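Local coordinates for protein purine nucleoside phosphorylase (PDB 1XFJ) that probably acts as a purine nucleoside phosphorylase of the YfiH/LACC1 family, cleaving inosine and methylthioadenosine with phosphate and deaminating adenosine, at residues 45-49 with 50-54; 144-147 with 148-152; 204-207 with 208-212; 212-216 with 217-221. One frame throughout, in Å; residues are numbered along the deposited sequence.

In the fold
All four contacts are local, and three of them cluster. Interaction 1 comes first along the chain, where a loop enters helix 49-62, and its centre lies more than 30 Å from those of the others, across the chain's centre from interactions 3 and 4. Interaction 2 occupies helix 141-151, while interactions 3 and 4 are the start and the end of helix 206-216 and share Asp212, their centres about 11 Å apart. Interactions 2 and 4 touch, Val146 packing on Ala217 and Val219. Helix 141-151 thus lies against the end of helix 206-216 and the loop after it, and both helices cover strands of the six-stranded sheet, one layer of an alpha-beta-beta-alpha architecture.

Interaction 1: 45-49 with 50-54; sequences SQDEP and ADVEE
The first turn of helix 49-62 opens with Glu48 at the N-cap, its carbonyl turned to meet Val52. Val52 N donates to Glu48 O over 3.1 Å, almost in line with the carbonyl (C=O...N angle 163°), and Asp51 N adds a weak, bent bond to the same oxygen. One residue further, Glu53 N reaches Pro49 O at 2.9 Å. Pro49 begins the helix, where its lack of an N-H costs no helical bond.

The side chains meet partly through water. Asp51 CG stands beside its own backbone N (chi1 -75°), which lays OD2 3.7 Å from Glu48 CB. One water donates to both Asp51 OD2 and Asp47 OD1, a second joins Glu48 OE1 to Ala50 N, and a third serves Pro49 O and Glu53 OE2, an atom also in a salt bridge with Arg43. Asp47 OD1 takes Glu48 N at 2.6 Å from above the carboxylate plane. Asp47 OD2, bound by Ser32 and Asn40, lies 3.9 Å from Val52 CG2. Since Asp47 OD1 and Asp51 OD2 are 4.5 Å apart, their like charges probably rely on the shared water and the positive end of the helix dipole for relief.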
ATOM      1  N   SER A  45      -9.607  11.201   6.875  1.00  6.39           N
ATOM      2  CA  SER A  45     -10.872  11.212   6.144  1.00  7.18           C
ATOM      3  C   SER A  45     -11.935  12.001   6.900  1.00  6.33           C
ATOM      4  O   SER A  45     -11.683  12.510   7.992  1.00  8.41           O
ATOM      5  CB  SER A  45     -11.367   9.781   5.914  1.00  7.17           C
ATOM      6  OG  SER A  45     -11.828   9.198   7.121  1.00  5.82           O
ATOM      7  N   GLN A  46     -13.125  12.093   6.316  1.00  5.37           N
ATOM      8  CA  GLN A  46     -14.226  12.826   6.928  1.00  6.71           C
ATOM      9  C   GLN A  46     -15.203  11.907   7.661  1.00  5.62           C
ATOM     10  O   GLN A  46     -16.319  12.301   7.997  1.00  6.54           O
ATOM     11  CB  GLN A  46     -14.942  13.655   5.855  1.00  6.15           C
ATOM     12  CG  GLN A  46     -14.106  14.844   5.381  1.00  8.00           C
ATOM     13  CD  GLN A  46     -14.645  15.501   4.123  1.00 12.36           C
ATOM     14  OE1 GLN A  46     -14.494  14.977   3.019  1.00 12.74           O
ATOM     15  NE2 GLN A  46     -15.283  16.652   4.285  1.00 13.68           N
ATOM     16  N   ASP A  47     -14.757  10.680   7.914  1.00  5.44           N
ATOM     17  CA  ASP A  47     -15.557   9.678   8.620  1.00  3.76           C
ATOM     18  C   ASP A  47     -15.529  10.026  10.109  1.00  4.88           C
ATOM     19  O   ASP A  47     -14.798  10.929  10.520  1.00  4.78           O
ATOM     20  CB  ASP A  47     -14.932   8.297   8.384  1.00  5.05           C
ATOM     21  CG  ASP A  47     -15.786   7.151   8.903  1.00  6.34           C
ATOM     22  OD1 ASP A  47     -16.929   7.382   9.342  1.00  4.89           O
ATOM     23  OD2 ASP A  47     -15.300   6.000   8.858  1.00  7.24           O
ATOM     24  N   GLU A  48     -16.334   9.327  10.910  1.00  4.89           N
ATOM     25  CA  GLU A  48     -16.355   9.548  12.355  1.00  5.85           C
ATOM     26  C   GLU A  48     -15.012   9.070  12.902  1.00  6.04           C
ATOM     27  O   GLU A  48     -14.652   7.901  12.743  1.00  4.18           O
ATOM     28  CB  GLU A  48     -17.476   8.735  13.012  1.00  6.63           C
ATOM     29  CG  GLU A  48     -18.877   9.281  12.813  1.00  8.84           C
ATOM     30  CD  GLU A  48     -19.127  10.567  13.579  1.00  9.73           C
ATOM     31  OE1 GLU A  48     -18.338  10.890  14.497  1.00  7.97           O
ATOM     32  OE2 GLU A  48     -20.128  11.250  13.270  1.00 10.12           O
ATOM     33  N   PRO A  49     -14.257   9.962  13.563  1.00  6.60           N
ATOM     34  CA  PRO A  49     -12.949   9.614  14.127  1.00  6.04           C
ATOM     35  C   PRO A  49     -12.983   8.377  15.018  1.00  6.59           C
ATOM     36  O   PRO A  49     -12.095   7.528  14.950  1.00  5.33           O
ATOM     37  CB  PRO A  49     -12.563  10.870  14.907  1.00  7.11           C
ATOM     38  CG  PRO A  49     -13.239  11.959  14.139  1.00  9.24           C
ATOM     39  CD  PRO A  49     -14.597  11.362  13.870  1.00  6.14           C
ATOM     40  N   ALA A  50     -14.013   8.277  15.851  1.00  6.41           N
ATOM     41  CA  ALA A  50     -14.138   7.142  16.758  1.00  5.25           C
ATOM     42  C   ALA A  50     -14.271   5.826  16.004  1.00  4.67           C
ATOM     43  O   ALA A  50     -13.715   4.810  16.420  1.00  4.81           O
ATOM     44  CB  ALA A  50     -15.336   7.340  17.684  1.00  6.36           C
ATOM     45  N   ASP A  51     -15.019   5.836  14.905  1.00  3.52           N
ATOM     46  CA  ASP A  51     -15.189   4.619  14.119  1.00  3.65           C
ATOM     47  C   ASP A  51     -13.850   4.249  13.481  1.00  3.44           C
ATOM     48  O   ASP A  51     -13.462   3.080  13.467  1.00  3.27           O
ATOM     49  CB  ASP A  51     -16.266   4.806  13.033  1.00  3.87           C
ATOM     50  CG  ASP A  51     -17.688   4.782  13.595  1.00  5.31           C
ATOM     51  OD1 ASP A  51     -17.881   4.318  14.739  1.00  7.63           O
ATOM     52  OD2 ASP A  51     -18.622   5.216  12.887  1.00  5.21           O
ATOM     53  N   VAL A  52     -13.146   5.250  12.956  1.00  5.13           N
ATOM     54  CA  VAL A  52     -11.844   5.016  12.337  1.00  3.87           C
ATOM     55  C   VAL A  52     -10.914   4.364  13.353  1.00  4.50           C
ATOM     56  O   VAL A  52     -10.195   3.422  13.034  1.00  4.56           O
ATOM     57  CB  VAL A  52     -11.207   6.333  11.845  1.00  3.76           C
ATOM     58  CG1 VAL A  52      -9.781   6.079  11.381  1.00  3.06           C
ATOM     59  CG2 VAL A  52     -12.040   6.920  10.704  1.00  4.94           C
ATOM     60  N   GLU A  53     -10.930   4.861  14.585  1.00  5.47           N
ATOM     61  CA  GLU A  53     -10.084   4.284  15.620  1.00  4.45           C
ATOM     62  C   GLU A  53     -10.476   2.843  15.929  1.00  4.96           C
ATOM     63  O   GLU A  53      -9.612   2.000  16.190  1.00  3.03           O
ATOM     64  CB  GLU A  53     -10.148   5.135  16.888  1.00  7.70           C
ATOM     65  CG  GLU A  53      -9.428   6.464  16.733  1.00 10.45           C
ATOM     66  CD  GLU A  53      -7.980   6.281  16.305  1.00 15.15           C
ATOM     67  OE1 GLU A  53      -7.216   5.631  17.049  1.00 17.18           O
ATOM     68  OE2 GLU A  53      -7.606   6.783  15.222  1.00 13.14           O
ATOM     69  N   GLU A  54     -11.774   2.558  15.901  1.00  3.53           N
ATOM     70  CA  GLU A  54     -12.248   1.205  16.170  1.00  3.21           C
ATOM     71  C   GLU A  54     -11.793   0.277  15.053  1.00  3.10           C
ATOM     72  O   GLU A  54     -11.398  -0.860  15.303  1.00  3.08           O
ATOM     73  CB  GLU A  54     -13.775   1.188  16.286  1.00  4.54           C
ATOM     74  CG  GLU A  54     -14.423  -0.196  16.253  1.00  3.04           C
ATOM     75  CD  GLU A  54     -14.070  -1.070  17.444  1.00  4.92           C
ATOM     76  OE1 GLU A  54     -13.628  -0.529  18.477  1.00  4.65           O
ATOM     77  OE2 GLU A  54     -14.255  -2.306  17.354  1.00  6.11           O
TER
HETATM   78  O   HOH W   1     -18.957   5.969  10.253  1.00  5.30           O
HETATM   79  O   HOH W   2     -16.548   9.814  16.233  1.00  8.27           O
HETATM   80  O   HOH W   3      -9.526   8.464  14.021  1.00 19.34           O

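Interaction 2: 144-147 with 148-152; sequences SAVD and RMVEL
Arg148 sends its backbone N to Ser144 O over 2.9 Å, the first of four successive i to i+4 bonds between 144-147 and 148-152. Its side chain leaves with CG trans to N (chi1 -153°), then bends at the CB-CG bond (chi2 78°), so that NH1 comes to Glu151 OE2 at 2.9 Å, a salt bridge one turn along; NE adds a weak bond to Ala81 O. Met149, present as selenomethionine, donates from N to Ala145 O; its CG passes that oxygen at 3.1 Å, the selenium runs on in an extended line and the chain bends only at the terminal methyl. Val150 N bonds to Val146 O at 2.9 Å. The CG2 branch of Val150 lies over the same oxygen at 3.2 Å and meets Val146 CG1 more loosely, at 4.4 Å. Glu151 repeats the scheme, its N bonded to Asp147 O and its CG 3.5 Å from that atom. On the buried side Met149 and Leu152 rest on Ile126 of strand 126-132 and Val99 of strand 97-100; Ser144 OG bonds to Thr79 O, Ser144 and Arg148 pack on Ala81 and Val83 of strand 81-83, and Val146 leans on Ala217 and Val219 beyond helix 206-216.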
ATOM      1  N   SER A 144      13.446   3.631  -2.119  1.00  3.21           N
ATOM      2  CA  SER A 144      13.676   4.268  -0.825  1.00  3.73           C
ATOM      3  C   SER A 144      13.405   3.311   0.332  1.00  4.97           C
ATOM      4  O   SER A 144      14.186   3.235   1.286  1.00  4.63           O
ATOM      5  CB  SER A 144      12.793   5.506  -0.672  1.00  5.25           C
ATOM      6  OG  SER A 144      12.975   6.082   0.612  1.00  3.53           O
ATOM      7  N   ALA A 145      12.297   2.581   0.239  1.00  4.02           N
ATOM      8  CA  ALA A 145      11.927   1.626   1.275  1.00  4.00           C
ATOM      9  C   ALA A 145      12.984   0.529   1.357  1.00  3.75           C
ATOM     10  O   ALA A 145      13.367   0.104   2.448  1.00  3.14           O
ATOM     11  CB  ALA A 145      10.562   1.026   0.972  1.00  3.30           C
ATOM     12  N   VAL A 146      13.451   0.074   0.198  1.00  3.40           N
ATOM     13  CA  VAL A 146      14.476  -0.963   0.154  1.00  3.01           C
ATOM     14  C   VAL A 146      15.764  -0.423   0.774  1.00  3.33           C
ATOM     15  O   VAL A 146      16.401  -1.098   1.581  1.00  3.22           O
ATOM     16  CB  VAL A 146      14.747  -1.426  -1.301  1.00  3.06           C
ATOM     17  CG1 VAL A 146      15.987  -2.301  -1.353  1.00  3.09           C
ATOM     18  CG2 VAL A 146      13.544  -2.212  -1.828  1.00  3.11           C
ATOM     19  N   ASP A 147      16.144   0.799   0.407  1.00  3.08           N
ATOM     20  CA  ASP A 147      17.357   1.398   0.959  1.00  3.67           C
ATOM     21  C   ASP A 147      17.273   1.535   2.480  1.00  4.65           C
ATOM     22  O   ASP A 147      18.254   1.307   3.186  1.00  4.21           O
ATOM     23  CB  ASP A 147      17.615   2.778   0.345  1.00  4.50           C
ATOM     24  CG  ASP A 147      18.065   2.710  -1.108  1.00  5.09           C
ATOM     25  OD1 ASP A 147      18.331   1.597  -1.623  1.00  3.14           O
ATOM     26  OD2 ASP A 147      18.160   3.789  -1.735  1.00  4.12           O
ATOM     27  N   ARG A 148      16.100   1.909   2.986  1.00  4.30           N
ATOM     28  CA  ARG A 148      15.924   2.069   4.426  1.00  4.56           C
ATOM     29  C   ARG A 148      16.050   0.707   5.112  1.00  3.70           C
ATOM     30  O   ARG A 148      16.620   0.598   6.199  1.00  3.17           O
ATOM     31  CB  ARG A 148      14.556   2.691   4.733  1.00  5.20           C
ATOM     32  CG  ARG A 148      14.510   3.475   6.041  1.00  8.27           C
ATOM     33  CD  ARG A 148      15.149   4.852   5.876  1.00 10.28           C
ATOM     34  NE  ARG A 148      15.053   5.672   7.082  1.00 13.54           N
ATOM     35  CZ  ARG A 148      15.928   5.639   8.083  1.00 14.57           C
ATOM     36  NH1 ARG A 148      16.974   4.826   8.030  1.00 16.51           N
ATOM     37  NH2 ARG A 148      15.755   6.417   9.141  1.00 16.01           N
HETATM   38  N   MSE A 149      15.520  -0.333   4.474  1.00  3.92           N
HETATM   39  CA  MSE A 149      15.605  -1.678   5.032  1.00  3.75           C
HETATM   40  C   MSE A 149      17.070  -2.093   5.089  1.00  4.72           C
HETATM   41  O   MSE A 149      17.517  -2.720   6.052  1.00  3.31           O
HETATM   42  CB  MSE A 149      14.818  -2.668   4.169  1.00  3.79           C
HETATM   43  CG  MSE A 149      13.314  -2.488   4.234  1.00  4.61           C
HETATM   44 SE   MSE A 149      12.400  -3.565   2.931  1.00 13.22          SE
HETATM   45  CE  MSE A 149      12.591  -5.295   3.780  1.00  5.72           C
ATOM     46  N   VAL A 150      17.818  -1.739   4.049  1.00  3.79           N
ATOM     47  CA  VAL A 150      19.235  -2.074   4.000  1.00  5.37           C
ATOM     48  C   VAL A 150      20.000  -1.381   5.130  1.00  5.32           C
ATOM     49  O   VAL A 150      20.925  -1.961   5.706  1.00  4.88           O
ATOM     50  CB  VAL A 150      19.840  -1.707   2.627  1.00  3.84           C
ATOM     51  CG1 VAL A 150      21.355  -1.871   2.656  1.00  4.63           C
ATOM     52  CG2 VAL A 150      19.242  -2.605   1.552  1.00  5.42           C
ATOM     53  N   GLU A 151      19.617  -0.149   5.461  1.00  5.11           N
ATOM     54  CA  GLU A 151      20.284   0.560   6.555  1.00  5.78           C
ATOM     55  C   GLU A 151      20.135  -0.222   7.853  1.00  6.27           C
ATOM     56  O   GLU A 151      20.998  -0.161   8.730  1.00  5.96           O
ATOM     57  CB  GLU A 151      19.688   1.953   6.771  1.00  6.95           C
ATOM     58  CG  GLU A 151      20.022   2.979   5.713  1.00  6.54           C
ATOM     59  CD  GLU A 151      19.672   4.383   6.169  1.00  7.98           C
ATOM     60  OE1 GLU A 151      20.382   4.915   7.044  1.00  9.90           O
ATOM     61  OE2 GLU A 151      18.680   4.948   5.671  1.00  8.37           O
ATOM     62  N   LEU A 152      19.030  -0.949   7.986  1.00  5.44           N
ATOM     63  CA  LEU A 152      18.798  -1.728   9.194  1.00  6.24           C
ATOM     64  C   LEU A 152      19.473  -3.091   9.136  1.00  7.13           C
ATOM     65  O   LEU A 152      19.468  -3.831  10.122  1.00  7.60           O
ATOM     66  CB  LEU A 152      17.298  -1.901   9.447  1.00  6.61           C
ATOM     67  CG  LEU A 152      16.499  -0.618   9.687  1.00  6.95           C
ATOM     68  CD1 LEU A 152      15.076  -0.979  10.082  1.00  6.64           C
ATOM     69  CD2 LEU A 152      17.152   0.213  10.781  1.00  9.77           C
TER

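Interaction 3: 204-207 with 208-212; sequences FDLP and AFVLD
Pro207 and Ala208 lie side by side in the opening turn of helix 206-216, and with Phe209 they carry most of this contact. Pro207 offers no N-H, but its carbonyl O accepts Leu211 N at 2.9 Å, with the CG of Leu211 close by. The pyrrolidine ring itself packs on Cys166 and on Trp224 of strand 221-224. Ala208 faces the residue just before the helix: Ala208 N donates to Asp205 OD1 at 3.1 Å, approaching 59° out of the carboxylate plane. The methyl CB of Ala208 sits 3.2 Å from Asp205 CG, a tight contact that follows from the capping bond made by the backbone N. This is a side-chain N-cap, placed where strand 201-204 hands over to the helix, and Asp205 O also takes Phe209 N.

Phe209 looks to the other side. Its CB lies 3.7 Å from Phe204 CZ, since Phe204 swings its ring trans to its own N (chi1 179°); the two rings are inclined at 48°, their centroids 5.9 Å apart. Phe178, Phe182 and Phe193 extend this aromatic cluster. Leu206 O receives Val210 N at 2.8 Å, nearly straight, while Leu206 CD1 and Val210 CG2 touch at 4.1 Å above Ala115 of strand 115-121.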
ATOM      1  N   PHE A 204      -3.101   3.030 -17.604  1.00  6.01           N
ATOM      2  CA  PHE A 204      -1.803   2.824 -16.979  1.00  5.37           C
ATOM      3  C   PHE A 204      -1.828   1.576 -16.110  1.00  6.77           C
ATOM      4  O   PHE A 204      -2.767   1.359 -15.344  1.00  6.36           O
ATOM      5  CB  PHE A 204      -1.437   4.042 -16.128  1.00  6.31           C
ATOM      6  CG  PHE A 204      -0.116   3.922 -15.418  1.00  5.94           C
ATOM      7  CD1 PHE A 204       1.053   3.658 -16.126  1.00  6.66           C
ATOM      8  CD2 PHE A 204      -0.035   4.121 -14.042  1.00  7.35           C
ATOM      9  CE1 PHE A 204       2.280   3.596 -15.474  1.00  6.61           C
ATOM     10  CE2 PHE A 204       1.191   4.062 -13.382  1.00  6.39           C
ATOM     11  CZ  PHE A 204       2.349   3.800 -14.099  1.00  6.74           C
ATOM     12  N   ASP A 205      -0.790   0.758 -16.248  1.00  5.82           N
ATOM     13  CA  ASP A 205      -0.668  -0.475 -15.479  1.00  4.74           C
ATOM     14  C   ASP A 205       0.208  -0.188 -14.261  1.00  3.98           C
ATOM     15  O   ASP A 205       1.415  -0.426 -14.280  1.00  3.10           O
ATOM     16  CB  ASP A 205      -0.026  -1.567 -16.344  1.00  3.69           C
ATOM     17  CG  ASP A 205      -0.183  -2.953 -15.749  1.00  7.72           C
ATOM     18  OD1 ASP A 205      -0.356  -3.053 -14.516  1.00  4.05           O
ATOM     19  OD2 ASP A 205      -0.124  -3.946 -16.513  1.00  6.16           O
ATOM     20  N   LEU A 206      -0.408   0.327 -13.201  1.00  3.06           N
ATOM     21  CA  LEU A 206       0.315   0.660 -11.980  1.00  3.91           C
ATOM     22  C   LEU A 206       1.018  -0.532 -11.332  1.00  4.23           C
ATOM     23  O   LEU A 206       2.216  -0.472 -11.055  1.00  3.27           O
ATOM     24  CB  LEU A 206      -0.640   1.308 -10.969  1.00  4.28           C
ATOM     25  CG  LEU A 206      -0.023   1.760  -9.644  1.00  4.51           C
ATOM     26  CD1 LEU A 206       1.018   2.837  -9.886  1.00  5.97           C
ATOM     27  CD2 LEU A 206      -1.125   2.285  -8.737  1.00  4.16           C
ATOM     28  N   PRO A 207       0.289  -1.631 -11.075  1.00  4.01           N
ATOM     29  CA  PRO A 207       0.973  -2.767 -10.451  1.00  3.45           C
ATOM     30  C   PRO A 207       2.187  -3.251 -11.244  1.00  3.54           C
ATOM     31  O   PRO A 207       3.214  -3.594 -10.666  1.00  3.62           O
ATOM     32  CB  PRO A 207      -0.133  -3.820 -10.331  1.00  4.73           C
ATOM     33  CG  PRO A 207      -1.082  -3.459 -11.435  1.00  3.72           C
ATOM     34  CD  PRO A 207      -1.118  -1.955 -11.358  1.00  4.70           C
ATOM     35  N   ALA A 208       2.081  -3.267 -12.568  1.00  3.60           N
ATOM     36  CA  ALA A 208       3.208  -3.716 -13.375  1.00  3.05           C
ATOM     37  C   ALA A 208       4.370  -2.739 -13.234  1.00  4.23           C
ATOM     38  O   ALA A 208       5.534  -3.144 -13.190  1.00  3.07           O
ATOM     39  CB  ALA A 208       2.793  -3.854 -14.837  1.00  4.34           C
ATOM     40  N   PHE A 209       4.061  -1.449 -13.152  1.00  3.03           N
ATOM     41  CA  PHE A 209       5.114  -0.453 -13.007  1.00  3.04           C
ATOM     42  C   PHE A 209       5.792  -0.609 -11.650  1.00  4.35           C
ATOM     43  O   PHE A 209       7.011  -0.511 -11.542  1.00  4.72           O
ATOM     44  CB  PHE A 209       4.557   0.963 -13.121  1.00  3.05           C
ATOM     45  CG  PHE A 209       5.609   2.026 -12.981  1.00  3.14           C
ATOM     46  CD1 PHE A 209       6.554   2.220 -13.983  1.00  4.72           C
ATOM     47  CD2 PHE A 209       5.687   2.800 -11.827  1.00  4.31           C
ATOM     48  CE1 PHE A 209       7.566   3.168 -13.839  1.00  4.26           C
ATOM     49  CE2 PHE A 209       6.696   3.751 -11.672  1.00  4.14           C
ATOM     50  CZ  PHE A 209       7.637   3.934 -12.679  1.00  4.73           C
ATOM     51  N   VAL A 210       4.994  -0.845 -10.614  1.00  4.26           N
ATOM     52  CA  VAL A 210       5.535  -1.023  -9.272  1.00  3.92           C
ATOM     53  C   VAL A 210       6.394  -2.289  -9.201  1.00  5.47           C
ATOM     54  O   VAL A 210       7.419  -2.309  -8.515  1.00  3.02           O
ATOM     55  CB  VAL A 210       4.403  -1.101  -8.231  1.00  3.37           C
ATOM     56  CG1 VAL A 210       4.972  -1.386  -6.850  1.00  4.44           C
ATOM     57  CG2 VAL A 210       3.633   0.216  -8.217  1.00  5.06           C
ATOM     58  N   LEU A 211       5.979  -3.341  -9.902  1.00  4.44           N
ATOM     59  CA  LEU A 211       6.759  -4.579  -9.913  1.00  5.49           C
ATOM     60  C   LEU A 211       8.100  -4.298 -10.585  1.00  5.61           C
ATOM     61  O   LEU A 211       9.128  -4.860 -10.200  1.00  4.87           O
ATOM     62  CB  LEU A 211       6.010  -5.689 -10.657  1.00  3.12           C
ATOM     63  CG  LEU A 211       4.853  -6.336  -9.883  1.00  4.77           C
ATOM     64  CD1 LEU A 211       4.045  -7.234 -10.810  1.00  4.53           C
ATOM     65  CD2 LEU A 211       5.401  -7.135  -8.703  1.00  4.56           C
ATOM     66  N   ASP A 212       8.086  -3.412 -11.579  1.00  4.49           N
ATOM     67  CA  ASP A 212       9.309  -3.037 -12.283  1.00  6.49           C
ATOM     68  C   ASP A 212      10.232  -2.279 -11.326  1.00  6.24           C
ATOM     69  O   ASP A 212      11.451  -2.448 -11.363  1.00  7.51           O
ATOM     70  CB  ASP A 212       8.986  -2.148 -13.490  1.00  7.67           C
ATOM     71  CG  ASP A 212      10.235  -1.565 -14.140  1.00  9.97           C
ATOM     72  OD1 ASP A 212      10.974  -2.316 -14.807  1.00 11.40           O
ATOM     73  OD2 ASP A 212      10.477  -0.352 -13.973  1.00 12.42           O
TER

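Interaction 4: 212-216 with 217-221; sequences DRLAT and AGVER
Leu214 and Val219 bracket a helix C-cap, a local contact in which the last turn of helix 206-216 folds into the loop leading to strand 221-224. Two backbone bonds reach back across the end. Val219 N donates to Leu214 O over 2.9 Å, and between these residues Gly218 N bonds to Ala215 O at 3.1 Å, arriving well above the carbonyl plane (66° out of it). Gly218 leaves helical geometry with a positive phi of 90°, a conformation in which a side chain would press on the preceding carbonyl. Ala217 still belongs in part to the helical pattern, its N bonded to Arg213 O at 2.9 Å and weakly to Leu214 O.

Upstream, Thr216 OG1 stands beside its own backbone N (chi1 -59°), and from there it donates to Asp212 O at 2.9 Å. Thr216 N comes to the same oxygen from the opposite face, so Asp212 O is gripped twice. Arg213 lays NH2 against Asp212 OD2 on its syn side, a salt bridge between adjacent residues, and Asp212 OD1 has Arg191 as a further partner.

The turn also has an apolar seam. Leu214 CD2 meets Val219 CG2 at 4.0 Å, while Val219 CB sits 3.3 Å from Leu214 O. Val142 and Val163 cover Leu214, and Gln143 of helix 141-151 touches Ala217. The six-to-one and five-to-two bonds closing on a positive-phi residue, here Gly218, define the Schellman motif, and the apolar pair across the end is its usual companion as the chain passes from helix to strand.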
ATOM      1  N   ASP A 212       8.086  -3.412 -11.579  1.00  4.49           N
ATOM      2  CA  ASP A 212       9.309  -3.037 -12.283  1.00  6.49           C
ATOM      3  C   ASP A 212      10.232  -2.279 -11.326  1.00  6.24           C
ATOM      4  O   ASP A 212      11.451  -2.448 -11.363  1.00  7.51           O
ATOM      5  CB  ASP A 212       8.986  -2.148 -13.490  1.00  7.67           C
ATOM      6  CG  ASP A 212      10.235  -1.565 -14.140  1.00  9.97           C
ATOM      7  OD1 ASP A 212      10.974  -2.316 -14.807  1.00 11.40           O
ATOM      8  OD2 ASP A 212      10.477  -0.352 -13.973  1.00 12.42           O
ATOM      9  N   ARG A 213       9.647  -1.441 -10.475  1.00  4.86           N
ATOM     10  CA  ARG A 213      10.436  -0.676  -9.515  1.00  5.28           C
ATOM     11  C   ARG A 213      11.085  -1.626  -8.510  1.00  4.73           C
ATOM     12  O   ARG A 213      12.242  -1.441  -8.126  1.00  5.35           O
ATOM     13  CB  ARG A 213       9.560   0.346  -8.780  1.00  5.13           C
ATOM     14  CG  ARG A 213       9.007   1.470  -9.655  1.00  4.46           C
ATOM     15  CD  ARG A 213      10.111   2.341 -10.241  1.00  7.58           C
ATOM     16  NE  ARG A 213      10.777   1.717 -11.384  1.00  9.37           N
ATOM     17  CZ  ARG A 213      11.859   2.213 -11.976  1.00 12.48           C
ATOM     18  NH1 ARG A 213      12.402   3.341 -11.530  1.00 13.25           N
ATOM     19  NH2 ARG A 213      12.398   1.591 -13.016  1.00 14.35           N
ATOM     20  N   LEU A 214      10.337  -2.640  -8.089  1.00  5.09           N
ATOM     21  CA  LEU A 214      10.858  -3.626  -7.150  1.00  4.43           C
ATOM     22  C   LEU A 214      12.043  -4.342  -7.792  1.00  5.40           C
ATOM     23  O   LEU A 214      13.100  -4.498  -7.177  1.00  3.49           O
ATOM     24  CB  LEU A 214       9.769  -4.639  -6.794  1.00  3.73           C
ATOM     25  CG  LEU A 214       8.735  -4.129  -5.791  1.00  3.01           C
ATOM     26  CD1 LEU A 214       7.510  -5.034  -5.780  1.00  3.03           C
ATOM     27  CD2 LEU A 214       9.387  -4.070  -4.412  1.00  4.81           C
ATOM     28  N   ALA A 215      11.853  -4.769  -9.036  1.00  4.88           N
ATOM     29  CA  ALA A 215      12.896  -5.466  -9.778  1.00  6.19           C
ATOM     30  C   ALA A 215      14.138  -4.597  -9.918  1.00  7.10           C
ATOM     31  O   ALA A 215      15.263  -5.075  -9.763  1.00  7.33           O
ATOM     32  CB  ALA A 215      12.383  -5.858 -11.154  1.00  5.06           C
ATOM     33  N   THR A 216      13.932  -3.319 -10.218  1.00  6.71           N
ATOM     34  CA  THR A 216      15.049  -2.398 -10.382  1.00  8.98           C
ATOM     35  C   THR A 216      15.758  -2.159  -9.052  1.00  9.10           C
ATOM     36  O   THR A 216      16.950  -1.835  -9.024  1.00  8.85           O
ATOM     37  CB  THR A 216      14.573  -1.055 -10.977  1.00  9.71           C
ATOM     38  OG1 THR A 216      13.957  -1.295 -12.248  1.00 12.98           O
ATOM     39  CG2 THR A 216      15.751  -0.106 -11.174  1.00 12.02           C
ATOM     40  N   ALA A 217      15.029  -2.341  -7.951  1.00  5.73           N
ATOM     41  CA  ALA A 217      15.591  -2.153  -6.616  1.00  5.67           C
ATOM     42  C   ALA A 217      16.292  -3.417  -6.111  1.00  6.57           C
ATOM     43  O   ALA A 217      16.743  -3.472  -4.968  1.00  7.23           O
ATOM     44  CB  ALA A 217      14.492  -1.744  -5.637  1.00  4.07           C
ATOM     45  N   GLY A 218      16.372  -4.435  -6.962  1.00  4.55           N
ATOM     46  CA  GLY A 218      17.029  -5.670  -6.572  1.00  6.28           C
ATOM     47  C   GLY A 218      16.138  -6.718  -5.929  1.00  6.06           C
ATOM     48  O   GLY A 218      16.626  -7.757  -5.482  1.00  6.53           O
ATOM     49  N   VAL A 219      14.836  -6.458  -5.878  1.00  6.22           N
ATOM     50  CA  VAL A 219      13.889  -7.403  -5.285  1.00  5.60           C
ATOM     51  C   VAL A 219      13.529  -8.449  -6.332  1.00  6.37           C
ATOM     52  O   VAL A 219      12.767  -8.181  -7.264  1.00  5.75           O
ATOM     53  CB  VAL A 219      12.616  -6.675  -4.799  1.00  5.25           C
ATOM     54  CG1 VAL A 219      11.651  -7.666  -4.161  1.00  5.33           C
ATOM     55  CG2 VAL A 219      13.000  -5.591  -3.800  1.00  6.77           C
ATOM     56  N   GLU A 220      14.078  -9.649  -6.157  1.00  6.77           N
ATOM     57  CA  GLU A 220      13.887 -10.745  -7.100  1.00  9.29           C
ATOM     58  C   GLU A 220      12.647 -11.612  -6.899  1.00  8.22           C
ATOM     59  O   GLU A 220      12.209 -12.290  -7.828  1.00  8.81           O
ATOM     60  CB  GLU A 220      15.140 -11.625  -7.098  1.00 12.69           C
ATOM     61  CG  GLU A 220      16.420 -10.852  -7.405  1.00 17.28           C
ATOM     62  CD  GLU A 220      17.655 -11.731  -7.431  1.00 20.89           C
ATOM     63  OE1 GLU A 220      17.678 -12.696  -8.224  1.00 23.34           O
ATOM     64  OE2 GLU A 220      18.603 -11.455  -6.664  1.00 21.85           O
ATOM     65  N   ARG A 221      12.095 -11.600  -5.691  1.00  6.84           N
ATOM     66  CA  ARG A 221      10.897 -12.380  -5.380  1.00  7.72           C
ATOM     67  C   ARG A 221       9.759 -11.387  -5.217  1.00  5.63           C
ATOM     68  O   ARG A 221       9.683 -10.681  -4.216  1.00  5.47           O
ATOM     69  CB  ARG A 221      11.107 -13.167  -4.089  1.00 10.22           C
ATOM     70  CG  ARG A 221      12.225 -14.182  -4.197  1.00 14.38           C
ATOM     71  CD  ARG A 221      12.629 -14.733  -2.840  1.00 17.55           C
ATOM     72  NE  ARG A 221      13.620 -15.794  -2.987  1.00 22.22           N
ATOM     73  CZ  ARG A 221      13.340 -17.017  -3.428  1.00 23.26           C
ATOM     74  NH1 ARG A 221      12.096 -17.337  -3.755  1.00 25.04           N
ATOM     75  NH2 ARG A 221      14.305 -17.914  -3.556  1.00 24.40           N
TER